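Local structure of hypothetical protein (Bacteroides eggerthii, 4JGL) at residues 76-81 and 113-118. The protein is of unknown function but adopts a streptavidin-like beta fold with two extra alpha helices and carries bound calcium in the crystal. Sequence-based numbering, arbitrary orientation.
Sequences GDNIQC and TFIPTP. With CA (calcium ion), chain D.
Two neighbouring antiparallel strands of the streptavidin-like sheet meet where I79 and F114 form a hydrogen-bonded pair, close to a calcium site. I79 N donates to F114 O at 2.9 Å, and F114 N returns a nearly straight bond to I79 O (N-H...O 169°). Each acceptor also receives a CA-H...O contact, F114 O from N78 CA and I79 O from T113 CA. On the buried face, I79 CB packs against F114 CB at 4.1 Å. With its SG anti to its carbonyl carbon (chi1 -58°), C81 brings the sulfur to the edge of the F114 ring, 4.0 Å from CD2. On the other face, Q80 and T113 lie side by side, and a water accepts from Q80 NE2 at 2.6 Å and also hydrogen-bonds T113 OG1. N78 runs alongside I115, its OD1 3.4 Å from I115 CG2, and crosses P116 at about a right angle to touch CD. An alanine at N78 would probably leave I115 CG2 and P116 CD without their amide neighbour and open a gap beside them. D77 CB continues the packing, 3.7 Å from P116 CG. Just beyond, T117 grips the calcium ion through both O and OG1, three waters and the carbonyl oxygens of C120 and S123 completing its shell; T117 N donates to one of those waters. F112 and F55 meet the F114 ring, and Y125 touches both I79 and F114. Strand 78-92 also pairs with strand 64-75, Q80 and V73 being joined by backbone hydrogen bonding, whereas strand 112-116 pairs on its other edge with strand 125-127, backbone hydrogen bonding linking I115 and V126, so the contact lies within the continuous sheet.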
ATOM      1  N   GLY A  76     -19.157   3.978  -3.679  1.00 13.21           N
ATOM      2  CA  GLY A  76     -19.140   4.725  -4.912  1.00 12.64           C
ATOM      3  C   GLY A  76     -17.746   4.709  -5.528  1.00 13.52           C
ATOM      4  O   GLY A  76     -17.182   3.655  -5.810  1.00 14.97           O
ATOM      5  N   ASP A  77     -17.190   5.891  -5.708  1.00 13.14           N
ATOM      6  CA  ASP A  77     -15.833   6.018  -6.230  1.00 14.16           C
ATOM      7  C   ASP A  77     -14.746   5.921  -5.153  1.00 12.43           C
ATOM      8  O   ASP A  77     -13.554   5.923  -5.490  1.00 14.45           O
ATOM      9  CB  ASP A  77     -15.654   7.371  -6.900  1.00 15.54           C
ATOM     10  CG  ASP A  77     -16.369   7.498  -8.217  1.00 20.25           C
ATOM     11  OD1 ASP A  77     -16.368   6.532  -9.019  1.00 21.92           O
ATOM     12  OD2 ASP A  77     -16.868   8.620  -8.435  1.00 26.20           O
ATOM     13  N   ASN A  78     -15.130   5.882  -3.889  1.00 11.53           N
ATOM     14  CA  ASN A  78     -14.173   5.904  -2.799  1.00 11.20           C
ATOM     15  C   ASN A  78     -13.716   4.521  -2.393  1.00 11.70           C
ATOM     16  O   ASN A  78     -14.511   3.593  -2.303  1.00 14.05           O
ATOM     17  CB  ASN A  78     -14.771   6.608  -1.607  1.00 12.17           C
ATOM     18  CG  ASN A  78     -15.167   8.022  -1.891  1.00 13.09           C
ATOM     19  OD1 ASN A  78     -14.792   8.611  -2.908  1.00 14.62           O
ATOM     20  ND2 ASN A  78     -15.952   8.583  -0.987  1.00 17.04           N
ATOM     21  N   ILE A  79     -12.420   4.398  -2.097  1.00 11.57           N
ATOM     22  CA  ILE A  79     -11.841   3.170  -1.607  1.00 11.75           C
ATOM     23  C   ILE A  79     -11.758   3.263  -0.088  1.00 11.44           C
ATOM     24  O   ILE A  79     -10.981   4.056   0.447  1.00 12.87           O
ATOM     25  CB  ILE A  79     -10.439   2.925  -2.176  1.00 11.10           C
ATOM     26  CG1 ILE A  79     -10.414   2.997  -3.698  1.00 13.53           C
ATOM     27  CG2 ILE A  79      -9.875   1.590  -1.709  1.00 13.23           C
ATOM     28  CD1 ILE A  79      -8.983   3.001  -4.277  1.00 15.54           C
ATOM     29  N   GLN A  80     -12.521   2.432   0.619  1.00 11.66           N
ATOM     30  CA  GLN A  80     -12.520   2.405   2.070  1.00 12.04           C
ATOM     31  C   GLN A  80     -11.694   1.222   2.567  1.00 12.60           C
ATOM     32  O   GLN A  80     -12.086   0.058   2.361  1.00 13.78           O
ATOM     33  CB  GLN A  80     -13.943   2.240   2.609  1.00 15.71           C
ATOM     34  CG  GLN A  80     -14.842   3.400   2.372  1.00 21.37           C
ATOM     35  CD  GLN A  80     -16.232   3.166   2.972  1.00 24.18           C
ATOM     36  OE1 GLN A  80     -16.697   2.032   3.078  1.00 32.45           O
ATOM     37  NE2 GLN A  80     -16.885   4.238   3.359  1.00 27.16           N
ATOM     38  N   CYS A  81     -10.649   1.525   3.323  1.00 12.92           N
ATOM     39  CA  CYS A  81      -9.614   0.566   3.715  1.00 12.04           C
ATOM     40  C   CYS A  81      -9.595   0.366   5.228  1.00 13.00           C
ATOM     41  O   CYS A  81      -9.462   1.325   5.988  1.00 15.48           O
ATOM     42  CB  CYS A  81      -8.214   1.038   3.271  1.00 12.71           C
ATOM     43  SG  CYS A  81      -8.035   1.322   1.548  1.00 14.82           S
ATOM     44  N   THR A 113      -9.756   6.363   3.776  1.00 11.36           N
ATOM     45  CA  THR A 113     -10.734   6.517   2.693  1.00 11.56           C
ATOM     46  C   THR A 113     -10.034   7.305   1.600  1.00 11.51           C
ATOM     47  O   THR A 113      -9.635   8.460   1.828  1.00 12.60           O
ATOM     48  CB  THR A 113     -11.997   7.248   3.145  1.00 14.01           C
ATOM     49  OG1 THR A 113     -12.657   6.457   4.149  1.00 19.54           O
ATOM     50  CG2 THR A 113     -13.010   7.454   1.995  1.00 16.08           C
ATOM     51  N   PHE A 114      -9.870   6.690   0.438  1.00 10.69           N
ATOM     52  CA  PHE A 114      -9.253   7.331  -0.709  1.00 10.60           C
ATOM     53  C   PHE A 114     -10.343   7.817  -1.658  1.00 11.67           C
ATOM     54  O   PHE A 114     -11.212   7.025  -2.063  1.00 12.65           O
ATOM     55  CB  PHE A 114      -8.313   6.366  -1.413  1.00 10.78           C
ATOM     56  CG  PHE A 114      -7.078   6.046  -0.618  1.00 11.37           C
ATOM     57  CD1 PHE A 114      -6.106   7.023  -0.394  1.00 12.14           C
ATOM     58  CD2 PHE A 114      -6.885   4.804  -0.080  1.00 13.05           C
ATOM     59  CE1 PHE A 114      -4.967   6.734   0.355  1.00 13.73           C
ATOM     60  CE2 PHE A 114      -5.751   4.513   0.666  1.00 14.28           C
ATOM     61  CZ  PHE A 114      -4.811   5.491   0.892  1.00 14.63           C
ATOM     62  N   ILE A 115     -10.290   9.110  -1.999  1.00 11.12           N
ATOM     63  CA  ILE A 115     -11.261   9.735  -2.882  1.00 11.42           C
ATOM     64  C   ILE A 115     -10.567  10.190  -4.169  1.00 10.49           C
ATOM     65  O   ILE A 115      -9.373  10.494  -4.168  1.00 10.76           O
ATOM     66  CB  ILE A 115     -11.984  10.919  -2.219  1.00 13.00           C
ATOM     67  CG1 ILE A 115     -11.044  12.078  -1.935  1.00 13.58           C
ATOM     68  CG2 ILE A 115     -12.696  10.465  -0.943  1.00 17.15           C
ATOM     69  CD1 ILE A 115     -11.782  13.328  -1.416  1.00 17.80           C
ATOM     70  N   PRO A 116     -11.292  10.224  -5.297  1.00 11.29           N
ATOM     71  CA  PRO A 116     -10.636  10.641  -6.526  1.00 11.23           C
ATOM     72  C   PRO A 116     -10.134  12.080  -6.490  1.00 11.35           C
ATOM     73  O   PRO A 116     -10.561  12.892  -5.660  1.00 12.70           O
ATOM     74  CB  PRO A 116     -11.733  10.498  -7.585  1.00 13.48           C
ATOM     75  CG  PRO A 116     -12.655   9.475  -7.010  1.00 14.26           C
ATOM     76  CD  PRO A 116     -12.653   9.718  -5.531  1.00 12.90           C
ATOM     77  N   THR A 117      -9.251  12.384  -7.430  1.00 11.65           N
ATOM     78  CA  THR A 117      -8.714  13.724  -7.649  1.00 12.61           C
ATOM     79  C   THR A 117      -9.121  14.191  -9.059  1.00 13.67           C
ATOM     80  O   THR A 117      -8.343  14.136  -9.996  1.00 12.64           O
ATOM     81  CB  THR A 117      -7.198  13.736  -7.454  1.00 11.40           C
ATOM     82  OG1 THR A 117      -6.609  12.774  -8.307  1.00 10.52           O
ATOM     83  CG2 THR A 117      -6.837  13.428  -5.999  1.00 11.21           C
ATOM     84  N   PRO A 118     -10.384  14.637  -9.226  1.00 14.96           N
ATOM     85  CA  PRO A 118     -10.844  14.935 -10.582  1.00 15.66           C
ATOM     86  C   PRO A 118     -10.058  16.025 -11.295  1.00 17.31           C
ATOM     87  O   PRO A 118     -10.000  16.016 -12.531  1.00 22.48           O
ATOM     88  CB  PRO A 118     -12.311  15.350 -10.377  1.00 18.48           C
ATOM     89  CG  PRO A 118     -12.441  15.677  -8.923  1.00 18.76           C
ATOM     90  CD  PRO A 118     -11.429  14.849  -8.211  1.00 16.32           C
TER
HETATM   91 CA    CA D 202      -6.935  12.413 -10.763  1.00 11.62          CA
HETATM   92  O   HOH W   1     -15.503   6.409   3.959  1.00 28.89           O
HETATM   93  O   HOH W   2      -8.667  10.969 -10.066  1.00 14.05           O
HETATM   94  O   HOH W   3      -8.184  13.025 -12.704  1.00 16.02           O
HETATM   95  O   HOH W   4      -6.334  10.854 -12.476  1.00 14.05           O